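Local coordinates for protein probable mannosyltransferase KTR4 (Saccharomyces cerevisiae, PDB 5A07) that is a probable mannosyltransferase of the GT-A fold, modelled here with guanosine-5'-diphosphate and a manganese ion bound, at residues B[276-279]-B[280-283]; B[335-338]-B[339-343]; B[47-50]-B[51-54]; B[209-212]-B[213-217]. All coordinates share one frame; numbering follows the deposited sequence.

In the fold
The four contacts, all short helical stretches, form a row of neighbours. Contact 3, at the end of helix 43-53 and farthest from the centre of the chain, touches contact 1 on helix 272-282; contact 1 touches contact 2 on helix 332-344, which touches contact 4 on helix 203-214. Contact 3 has carboxylates and an arginine outside but I49 and L53 inside, contacts 1 and 2 likewise split into apolar and charged faces, and contact 4 is buried and largely aromatic despite R210, K214 and E215. Contacts 1 and 2 are joined by a hydrogen bond between the hydroxyls of T276 and Y337, contacts 2 and 4 by the salt bridge E342-R210. Contact 4 alone lies beside the bound guanosine-5'-diphosphate.

Contact 1: B[276-279]-B[280-283]; sequences TMDF and VEEH
H283 CD2 lies over one face of the F279 ring, offset toward the rim, 3.5 Å from F279 CE1. The two rings are oblique, with planes at 33°. At the imidazole edge, in its plane, lies the carbonyl F279 O, 3.3 Å from H283 CD2. F279 also meets the rings of Y337 and Y340 from helix 332-344, and H283 meets Y286 with nearly parallel planes. CG of F279 stands opposite the backbone N (chi1 173°); the ring projects outward and leans toward the C-terminal end, which brings CE1 up to H283.

This is the C-terminal turn of helix 272-282 in the GT-A fold. E281 N donates to M277 O at 2.9 Å in a nearly straight bond, but the last one, H283 N to F279 O, is weak, as H283 leaves helical geometry. On the inner side M277 and V280 run alongside each other, M277 CE 4.2 Å from V280 CG2, toward M50 and L53 of helix 43-53. On the outer side the carboxylates of D278 and E281 come within 3.8 Å (OD1 to OE1), a probably unfavourable pairing. A water donates to both D278 O and E282 OE2, tying side chain to backbone one turn apart.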
loop_
_atom_site.group_PDB
_atom_site.type_symbol
_atom_site.label_atom_id
_atom_site.label_comp_id
_atom_site.label_asym_id
_atom_site.label_seq_id
_atom_site.Cartn_x
_atom_site.Cartn_y
_atom_site.Cartn_z
ATOM N N THR B 276 -0.909 -4.313 18.276
ATOM C CA THR B 276 -2.140 -4.221 17.535
ATOM C C THR B 276 -3.150 -5.232 18.092
ATOM O O THR B 276 -4.340 -4.932 18.181
ATOM C CB THR B 276 -1.866 -4.520 16.048
ATOM O OG1 THR B 276 -1.020 -3.516 15.453
ATOM C CG2 THR B 276 -3.172 -4.600 15.279
ATOM N N MET B 277 -2.671 -6.406 18.541
ATOM C CA MET B 277 -3.598 -7.365 19.215
ATOM C C MET B 277 -4.156 -6.811 20.549
ATOM O O MET B 277 -5.357 -6.985 20.826
ATOM C CB MET B 277 -2.905 -8.703 19.437
ATOM C CG MET B 277 -2.707 -9.465 18.136
ATOM S SD MET B 277 -4.212 -9.835 17.263
ATOM C CE MET B 277 -4.374 -8.469 16.091
ATOM N N ASP B 278 -3.321 -6.101 21.312
ATOM C CA ASP B 278 -3.806 -5.426 22.536
ATOM C C ASP B 278 -4.868 -4.438 22.142
ATOM O O ASP B 278 -5.922 -4.404 22.741
ATOM C CB ASP B 278 -2.685 -4.682 23.285
ATOM C CG ASP B 278 -1.688 -5.616 23.963
ATOM O OD1 ASP B 278 -2.038 -6.775 24.215
ATOM O OD2 ASP B 278 -0.533 -5.211 24.185
ATOM N N PHE B 279 -4.654 -3.649 21.078
ATOM C CA PHE B 279 -5.697 -2.705 20.699
ATOM C C PHE B 279 -6.996 -3.397 20.314
ATOM O O PHE B 279 -8.087 -2.950 20.671
ATOM C CB PHE B 279 -5.198 -1.823 19.511
ATOM C CG PHE B 279 -6.237 -0.938 18.928
ATOM C CD1 PHE B 279 -6.488 0.309 19.479
ATOM C CD2 PHE B 279 -6.885 -1.283 17.786
ATOM C CE1 PHE B 279 -7.470 1.142 18.929
ATOM C CE2 PHE B 279 -7.853 -0.466 17.225
ATOM C CZ PHE B 279 -8.110 0.767 17.777
ATOM N N VAL B 280 -6.877 -4.476 19.553
ATOM C CA VAL B 280 -8.072 -5.216 19.102
ATOM C C VAL B 280 -8.839 -5.856 20.287
ATOM O O VAL B 280 -10.049 -5.841 20.279
ATOM C CB VAL B 280 -7.672 -6.301 18.064
ATOM C CG1 VAL B 280 -8.731 -7.341 17.909
ATOM C CG2 VAL B 280 -7.368 -5.652 16.714
ATOM N N GLU B 281 -8.123 -6.425 21.263
ATOM C CA GLU B 281 -8.780 -6.942 22.500
ATOM C C GLU B 281 -9.586 -5.833 23.162
ATOM O O GLU B 281 -10.688 -6.078 23.556
ATOM C CB GLU B 281 -7.754 -7.608 23.459
ATOM C CG GLU B 281 -7.428 -9.059 23.057
ATOM C CD GLU B 281 -5.934 -9.473 23.120
ATOM O OE1 GLU B 281 -5.149 -8.905 23.953
ATOM O OE2 GLU B 281 -5.528 -10.372 22.309
ATOM N N GLU B 282 -9.077 -4.601 23.232
ATOM C CA GLU B 282 -9.844 -3.465 23.792
ATOM C C GLU B 282 -10.966 -2.947 22.910
ATOM O O GLU B 282 -11.849 -2.294 23.393
ATOM C CB GLU B 282 -8.918 -2.277 24.135
ATOM C CG GLU B 282 -7.865 -2.592 25.199
ATOM C CD GLU B 282 -6.749 -1.518 25.269
ATOM O OE1 GLU B 282 -7.058 -0.315 25.124
ATOM O OE2 GLU B 282 -5.554 -1.861 25.441
ATOM N N HIS B 283 -10.937 -3.201 21.599
ATOM C CA HIS B 283 -11.990 -2.714 20.719
ATOM C C HIS B 283 -12.465 -3.744 19.708
ATOM O O HIS B 283 -12.369 -3.512 18.487
ATOM C CB HIS B 283 -11.486 -1.518 19.911
ATOM C CG HIS B 283 -10.997 -0.406 20.751
ATOM N ND1 HIS B 283 -11.833 0.590 21.201
ATOM C CD2 HIS B 283 -9.779 -0.143 21.257
ATOM C CE1 HIS B 283 -11.151 1.425 21.948
ATOM N NE2 HIS B 283 -9.903 1.005 21.996
HETATM O O HOH W 1 -6.034 -4.992 25.441
#

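Contact 2: B[335-338]-B[339-343]; sequences EKYM and QYLEE
Y337 and L341, one turn apart, make the close-packed part of this contact within helix 332-344. The CD1 methyl of L341 sits over one face of the Y337 ring, 3.9 Å from the ring centroid and 20° off the normal, a CH-pi contact displaced toward the phenol end, where CD1 is 3.7 Å from CZ. The other methyl, L341 CD2, reaches only past the rim, 3.8 Å from Y337 CE1. Y337 holds CG opposite its backbone N (chi1 177°), which sends the ring outward from the helix, where L341 one turn on can lie over it. M338 flanks the pair more loosely, its CE 4.2 Å from L341 CD1. Together these side chains face helix 354-365, with V357 against M338 and L341.

The outer side is thinner. K336 and Q339 are exposed and touch the opposite segment mainly through the backbone. The carboxamide of Q339 bends along the surface and gives its NE2 proton to E343 OE2 at 3.0 Å, meeting the carboxylate from above its plane. Beneath both sides run regular helical bonds, of which Q339 N to E335 O is almost straight at 175°.

Polar ends are engaged by neighbours: Y337 OH is hydrogen-bonded to T276 OG1 and E335 OE1 to Y217 OH, and E342 OE1 forms a salt bridge with R210 NE. The leucine therefore packs against a ring whose hydroxyl is anchored to helix 272-282, while E342 probably offsets positive charge on helix 203-214.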
loop_
_atom_site.group_PDB
_atom_site.type_symbol
_atom_site.label_atom_id
_atom_site.label_comp_id
_atom_site.label_asym_id
_atom_site.label_seq_id
_atom_site.Cartn_x
_atom_site.Cartn_y
_atom_site.Cartn_z
ATOM N N GLU B 335 -8.583 5.885 12.809
ATOM C CA GLU B 335 -8.039 7.004 13.627
ATOM C C GLU B 335 -7.684 6.605 15.061
ATOM O O GLU B 335 -6.630 6.984 15.606
ATOM C CB GLU B 335 -9.024 8.140 13.644
ATOM C CG GLU B 335 -9.332 8.724 12.259
ATOM C CD GLU B 335 -8.249 9.678 11.778
ATOM O OE1 GLU B 335 -7.034 9.339 11.884
ATOM O OE2 GLU B 335 -8.632 10.781 11.300
ATOM N N LYS B 336 -8.511 5.738 15.659
ATOM C CA LYS B 336 -8.216 5.244 17.013
ATOM C C LYS B 336 -7.009 4.362 17.026
ATOM O O LYS B 336 -6.138 4.402 17.959
ATOM C CB LYS B 336 -9.418 4.481 17.540
ATOM C CG LYS B 336 -10.632 5.362 17.720
ATOM C CD LYS B 336 -10.518 6.175 19.007
ATOM C CE LYS B 336 -11.912 6.737 19.339
ATOM N NZ LYS B 336 -11.789 7.930 20.207
ATOM N N TYR B 337 -6.898 3.542 15.975
ATOM C CA TYR B 337 -5.724 2.702 15.902
ATOM C C TYR B 337 -4.493 3.570 15.780
ATOM O O TYR B 337 -3.439 3.282 16.376
ATOM C CB TYR B 337 -5.903 1.699 14.709
ATOM C CG TYR B 337 -4.779 0.791 14.418
ATOM C CD1 TYR B 337 -4.221 0.010 15.393
ATOM C CD2 TYR B 337 -4.324 0.603 13.087
ATOM C CE1 TYR B 337 -3.203 -0.885 15.094
ATOM C CE2 TYR B 337 -3.285 -0.257 12.784
ATOM C CZ TYR B 337 -2.759 -1.034 13.775
ATOM O OH TYR B 337 -1.739 -1.872 13.480
ATOM N N MET B 338 -4.566 4.590 14.912
ATOM C CA MET B 338 -3.380 5.470 14.744
ATOM C C MET B 338 -2.961 6.130 16.103
ATOM O O MET B 338 -1.773 6.166 16.460
ATOM C CB MET B 338 -3.662 6.587 13.695
ATOM C CG MET B 338 -3.838 6.116 12.253
ATOM S SD MET B 338 -2.497 5.039 11.697
ATOM C CE MET B 338 -3.275 3.452 11.903
ATOM N N GLN B 339 -3.928 6.666 16.807
ATOM C CA GLN B 339 -3.675 7.197 18.176
ATOM C C GLN B 339 -2.996 6.207 19.128
ATOM O O GLN B 339 -1.963 6.523 19.777
ATOM C CB GLN B 339 -4.956 7.730 18.804
ATOM C CG GLN B 339 -4.666 8.621 20.036
ATOM C CD GLN B 339 -3.379 9.536 19.924
ATOM O OE1 GLN B 339 -3.276 10.404 19.036
ATOM N NE2 GLN B 339 -2.380 9.304 20.820
ATOM N N TYR B 340 -3.463 4.973 19.098
ATOM C CA TYR B 340 -2.868 3.916 19.892
ATOM C C TYR B 340 -1.424 3.682 19.514
ATOM O O TYR B 340 -0.498 3.610 20.379
ATOM C CB TYR B 340 -3.697 2.613 19.730
ATOM C CG TYR B 340 -3.358 1.533 20.739
ATOM C CD1 TYR B 340 -4.022 1.444 21.965
ATOM C CD2 TYR B 340 -2.388 0.598 20.457
ATOM C CE1 TYR B 340 -3.719 0.440 22.859
ATOM C CE2 TYR B 340 -2.054 -0.394 21.372
ATOM C CZ TYR B 340 -2.733 -0.464 22.570
ATOM O OH TYR B 340 -2.418 -1.441 23.466
ATOM N N LEU B 341 -1.172 3.599 18.206
ATOM C CA LEU B 341 0.220 3.398 17.815
ATOM C C LEU B 341 1.096 4.625 18.173
ATOM O O LEU B 341 2.286 4.469 18.434
ATOM C CB LEU B 341 0.316 3.105 16.290
ATOM C CG LEU B 341 -0.449 1.846 15.816
ATOM C CD1 LEU B 341 -0.309 1.679 14.291
ATOM C CD2 LEU B 341 0.023 0.598 16.527
ATOM N N GLU B 342 0.537 5.812 18.045
ATOM C CA GLU B 342 1.266 7.066 18.386
ATOM C C GLU B 342 1.736 6.972 19.854
ATOM O O GLU B 342 2.916 7.143 20.122
ATOM C CB GLU B 342 0.361 8.279 18.171
ATOM C CG GLU B 342 0.950 9.639 18.589
ATOM C CD GLU B 342 2.156 10.098 17.756
ATOM O OE1 GLU B 342 2.645 9.379 16.846
ATOM O OE2 GLU B 342 2.638 11.229 17.973
ATOM N N GLU B 343 0.837 6.539 20.736
ATOM C CA GLU B 343 1.139 6.362 22.174
ATOM C C GLU B 343 2.196 5.351 22.451
ATOM O O GLU B 343 3.031 5.580 23.268
ATOM C CB GLU B 343 -0.105 6.018 22.966
ATOM C CG GLU B 343 -0.967 7.236 23.255
ATOM C CD GLU B 343 -2.466 6.952 23.482
ATOM O OE1 GLU B 343 -2.859 5.781 23.752
ATOM O OE2 GLU B 343 -3.268 7.928 23.386
#

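Contact 3: B[47-50]-B[51-54]; sequences DSIM and DRLH
Regular i to i+4 bonds run along the end of helix 43-53, with D51 N giving its proton to D47 O and L53 N to I49 O, each at 2.9 Å, the latter in the carbonyl plane.

On the outer side the carboxylates of D47 and D51 meet one turn apart. Their OD2 atoms approach to 3.0 Å with the two planes almost perpendicular, at 87°. Both are acceptors, so the approach should be costly unless one group carries a proton or positive charge lies near. A water donating to D47 OD1 and D51 OD1 probably eases the repulsion in part.

S48 and R52 form the next pair. With its hydroxyl opposite the backbone N (chi1 153°), S48 offers OG to the guanidinium edge, slightly out of the guanidinium plane. R52 NH1 donates to S48 OG at 3.1 Å in a bond bent to 138°. The arginine reaches back along the helix because its chain folds at chi2 and chi3, and NH1 also lies 3.8 Å from I49 CG1.

The inner side is apolar. I49 and L53 lie alongside, pointing the same way, with I49 CG2 4.0 Å from L53 CD1. M50 SD lies more loosely near the same methyl, 4.4 Å from L53 CD1.

I49, R52 and L53 rest on F293 of helix 293-297, whose K297 bonds to L53 O. M50 covers V280 and E281, and L53 covers W273, joining this N-terminal helix to helix 272-282.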
loop_
_atom_site.group_PDB
_atom_site.type_symbol
_atom_site.label_atom_id
_atom_site.label_comp_id
_atom_site.label_asym_id
_atom_site.label_seq_id
_atom_site.Cartn_x
_atom_site.Cartn_y
_atom_site.Cartn_z
ATOM N N ASP B 47 -15.451 -14.808 19.082
ATOM C CA ASP B 47 -14.504 -15.815 19.576
ATOM C C ASP B 47 -13.818 -16.497 18.414
ATOM O O ASP B 47 -12.659 -16.784 18.459
ATOM C CB ASP B 47 -15.191 -16.892 20.472
ATOM C CG ASP B 47 -14.189 -17.972 20.998
ATOM O OD1 ASP B 47 -13.381 -17.644 21.903
ATOM O OD2 ASP B 47 -14.194 -19.151 20.514
ATOM N N SER B 48 -14.563 -16.839 17.392
ATOM C CA SER B 48 -13.930 -17.506 16.268
ATOM C C SER B 48 -12.822 -16.584 15.601
ATOM O O SER B 48 -11.739 -17.045 15.266
ATOM C CB SER B 48 -15.015 -17.855 15.264
ATOM O OG SER B 48 -14.468 -17.928 13.968
ATOM N N ILE B 49 -13.103 -15.285 15.478
ATOM C CA ILE B 49 -12.106 -14.362 14.913
ATOM C C ILE B 49 -10.892 -14.281 15.803
ATOM O O ILE B 49 -9.733 -14.421 15.336
ATOM C CB ILE B 49 -12.705 -12.986 14.686
ATOM C CG1 ILE B 49 -13.738 -13.104 13.535
ATOM C CG2 ILE B 49 -11.580 -12.002 14.358
ATOM C CD1 ILE B 49 -14.572 -11.867 13.329
ATOM N N MET B 50 -11.137 -14.142 17.121
ATOM C CA MET B 50 -10.033 -14.127 18.086
ATOM C C MET B 50 -9.203 -15.396 18.121
ATOM O O MET B 50 -7.992 -15.316 18.268
ATOM C CB MET B 50 -10.489 -13.757 19.504
ATOM C CG MET B 50 -11.144 -12.392 19.555
ATOM S SD MET B 50 -10.076 -11.005 19.031
ATOM C CE MET B 50 -8.906 -11.068 20.342
ATOM N N ASP B 51 -9.823 -16.547 17.928
ATOM C CA ASP B 51 -9.067 -17.781 17.872
ATOM C C ASP B 51 -8.153 -17.730 16.653
ATOM O O ASP B 51 -6.979 -18.063 16.752
ATOM C CB ASP B 51 -10.002 -19.017 17.712
ATOM C CG ASP B 51 -10.782 -19.359 19.004
ATOM O OD1 ASP B 51 -10.345 -18.974 20.098
ATOM O OD2 ASP B 51 -11.826 -20.031 18.901
ATOM N N ARG B 52 -8.691 -17.341 15.512
ATOM C CA ARG B 52 -7.834 -17.303 14.300
ATOM C C ARG B 52 -6.690 -16.315 14.474
ATOM O O ARG B 52 -5.588 -16.593 14.048
ATOM C CB ARG B 52 -8.645 -16.901 13.082
ATOM C CG ARG B 52 -9.328 -18.110 12.513
ATOM C CD ARG B 52 -10.773 -17.847 12.247
ATOM N NE ARG B 52 -11.003 -17.072 11.049
ATOM C CZ ARG B 52 -12.130 -16.393 10.809
ATOM N NH1 ARG B 52 -13.162 -16.353 11.685
ATOM N NH2 ARG B 52 -12.227 -15.745 9.679
ATOM N N LEU B 53 -6.933 -15.208 15.163
ATOM C CA LEU B 53 -5.870 -14.172 15.308
ATOM C C LEU B 53 -4.770 -14.587 16.268
ATOM O O LEU B 53 -3.719 -13.953 16.299
ATOM C CB LEU B 53 -6.447 -12.874 15.757
ATOM C CG LEU B 53 -7.258 -12.160 14.692
ATOM C CD1 LEU B 53 -7.819 -10.889 15.285
ATOM C CD2 LEU B 53 -6.444 -11.876 13.468
ATOM N N HIS B 54 -5.000 -15.701 16.984
ATOM C CA HIS B 54 -4.101 -16.215 17.999
ATOM C C HIS B 54 -3.490 -17.572 17.733
ATOM O O HIS B 54 -2.818 -18.105 18.592
ATOM C CB HIS B 54 -4.794 -16.175 19.386
ATOM C CG HIS B 54 -5.052 -14.776 19.843
ATOM N ND1 HIS B 54 -4.038 -13.954 20.274
ATOM C CD2 HIS B 54 -6.161 -14.014 19.832
ATOM C CE1 HIS B 54 -4.520 -12.760 20.568
ATOM N NE2 HIS B 54 -5.812 -12.771 20.307
HETATM O O HOH W 2 -11.779 -19.972 22.213
#

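Contact 4: B[209-212]-B[213-217]; sequences CRFY and SKEFY
F211 and F216 cross at about a right angle, the backbone of F216 lying over one face of the F211 ring. F216 CA is 3.4 Å from F211 CZ, and F216 CB comes to 3.3 Å from F211 CE2, so the ring is pressed closely against the turn. E215 CG approaches the same ring obliquely, 3.8 Å from F211 CD1.

The second aromatic pair is T-shaped. Y212 turns an edge to the face of the F216 ring, centroids 5.5 Å apart and planes at 65°, while Y217 covers the opposite face. F216 adopts chi1 82°, which sets CG between its backbone N and carbonyl carbon and brings the ring face against the edge of Y212, with the carbonyl F211 O in plane at its own edge.

Two carbonyls each take two donors, from opposite faces. C209 O accepts the hydroxyl of S213 at 2.7 Å as well as the S213 amide, and F211 O accepts the amides of E215 and F216, both at 3.0 Å. R210 and K214 cross with like charges, NH2 to NZ 4.6 Å, but the arginine has a counter-charge in E342.

This is a helix end running into a 3-10 turn, with F211 O gripped by the amides four and five residues on. In this GT-A fold it borders the nucleotide pocket: the side chain of Y212 lies about 4 Å from the bound guanosine-5'-diphosphate at the nearest atoms and makes a cation-pi contact with R230, while F211 meets W174, which lines that pocket.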
loop_
_atom_site.group_PDB
_atom_site.type_symbol
_atom_site.label_atom_id
_atom_site.label_comp_id
_atom_site.label_asym_id
_atom_site.label_seq_id
_atom_site.Cartn_x
_atom_site.Cartn_y
_atom_site.Cartn_z
ATOM N N CYS B 209 7.215 7.781 7.588
ATOM C CA CYS B 209 6.377 6.599 7.842
ATOM C C CYS B 209 5.185 6.925 8.706
ATOM O O CYS B 209 4.016 6.526 8.486
ATOM C CB CYS B 209 7.212 5.514 8.487
ATOM S SG CYS B 209 8.414 4.697 7.453
ATOM N N ARG B 210 5.459 7.703 9.748
ATOM C CA ARG B 210 4.389 8.153 10.594
ATOM C C ARG B 210 3.402 9.092 9.873
ATOM O O ARG B 210 2.149 8.948 10.016
ATOM C CB ARG B 210 5.028 8.847 11.804
ATOM C CG ARG B 210 4.021 9.585 12.696
ATOM C CD ARG B 210 4.796 9.922 14.003
ATOM N NE ARG B 210 4.065 10.828 14.848
ATOM C CZ ARG B 210 4.266 12.148 14.928
ATOM N NH1 ARG B 210 5.173 12.730 14.184
ATOM N NH2 ARG B 210 3.594 12.867 15.825
ATOM N N PHE B 211 3.932 10.061 9.095
ATOM C CA PHE B 211 3.087 11.004 8.365
ATOM C C PHE B 211 2.189 10.212 7.351
ATOM O O PHE B 211 0.994 10.483 7.254
ATOM C CB PHE B 211 3.963 11.983 7.577
ATOM C CG PHE B 211 3.203 12.900 6.679
ATOM C CD1 PHE B 211 2.595 14.045 7.170
ATOM C CD2 PHE B 211 3.119 12.659 5.324
ATOM C CE1 PHE B 211 1.834 14.879 6.368
ATOM C CE2 PHE B 211 2.353 13.505 4.482
ATOM C CZ PHE B 211 1.703 14.626 5.012
ATOM N N TYR B 212 2.801 9.289 6.623
ATOM C CA TYR B 212 1.977 8.501 5.608
ATOM C C TYR B 212 0.993 7.536 6.286
ATOM O O TYR B 212 -0.037 7.157 5.695
ATOM C CB TYR B 212 2.880 7.808 4.578
ATOM C CG TYR B 212 2.841 8.458 3.202
ATOM C CD1 TYR B 212 1.626 8.856 2.638
ATOM C CD2 TYR B 212 4.024 8.673 2.437
ATOM C CE1 TYR B 212 1.576 9.436 1.379
ATOM C CE2 TYR B 212 3.954 9.208 1.164
ATOM C CZ TYR B 212 2.742 9.591 0.633
ATOM O OH TYR B 212 2.654 10.144 -0.663
ATOM N N SER B 213 1.249 7.189 7.553
ATOM C CA SER B 213 0.351 6.315 8.300
ATOM C C SER B 213 -0.837 7.101 8.765
ATOM O O SER B 213 -1.999 6.694 8.554
ATOM C CB SER B 213 1.028 5.647 9.525
ATOM O OG SER B 213 2.111 4.778 9.172
ATOM N N LYS B 214 -0.593 8.255 9.401
ATOM C CA LYS B 214 -1.686 8.874 10.212
ATOM C C LYS B 214 -2.007 10.338 10.036
ATOM O O LYS B 214 -2.994 10.829 10.593
ATOM C CB LYS B 214 -1.430 8.597 11.716
ATOM C CG LYS B 214 -0.370 9.494 12.366
ATOM C CD LYS B 214 -0.192 9.062 13.830
ATOM C CE LYS B 214 0.303 10.148 14.765
ATOM N NZ LYS B 214 -0.549 11.355 14.663
ATOM N N GLU B 215 -1.223 11.041 9.226
ATOM C CA GLU B 215 -1.382 12.497 9.129
ATOM C C GLU B 215 -1.695 13.029 7.730
ATOM O O GLU B 215 -2.369 14.067 7.630
ATOM C CB GLU B 215 -0.142 13.149 9.679
ATOM C CG GLU B 215 -0.143 14.684 9.682
ATOM C CD GLU B 215 -1.324 15.313 10.421
ATOM O OE1 GLU B 215 -1.864 14.652 11.315
ATOM O OE2 GLU B 215 -1.725 16.446 10.072
ATOM N N PHE B 216 -1.229 12.345 6.653
ATOM C CA PHE B 216 -1.296 12.975 5.304
ATOM C C PHE B 216 -2.699 13.373 4.947
ATOM O O PHE B 216 -2.938 14.462 4.415
ATOM C CB PHE B 216 -0.677 12.098 4.243
ATOM C CG PHE B 216 -1.590 11.019 3.738
ATOM C CD1 PHE B 216 -1.618 9.820 4.337
ATOM C CD2 PHE B 216 -2.417 11.238 2.654
ATOM C CE1 PHE B 216 -2.413 8.808 3.877
ATOM C CE2 PHE B 216 -3.246 10.219 2.141
ATOM C CZ PHE B 216 -3.200 8.976 2.739
ATOM N N TYR B 217 -3.681 12.538 5.333
ATOM C CA TYR B 217 -5.079 12.793 4.934
ATOM C C TYR B 217 -5.734 13.934 5.743
ATOM O O TYR B 217 -6.810 14.378 5.389
ATOM C CB TYR B 217 -5.960 11.543 5.066
ATOM C CG TYR B 217 -5.776 10.778 6.365
ATOM C CD1 TYR B 217 -4.750 9.848 6.523
ATOM C CD2 TYR B 217 -6.678 10.959 7.436
ATOM C CE1 TYR B 217 -4.581 9.178 7.720
ATOM C CE2 TYR B 217 -6.546 10.256 8.615
ATOM C CZ TYR B 217 -5.516 9.381 8.772
ATOM O OH TYR B 217 -5.376 8.683 9.927
#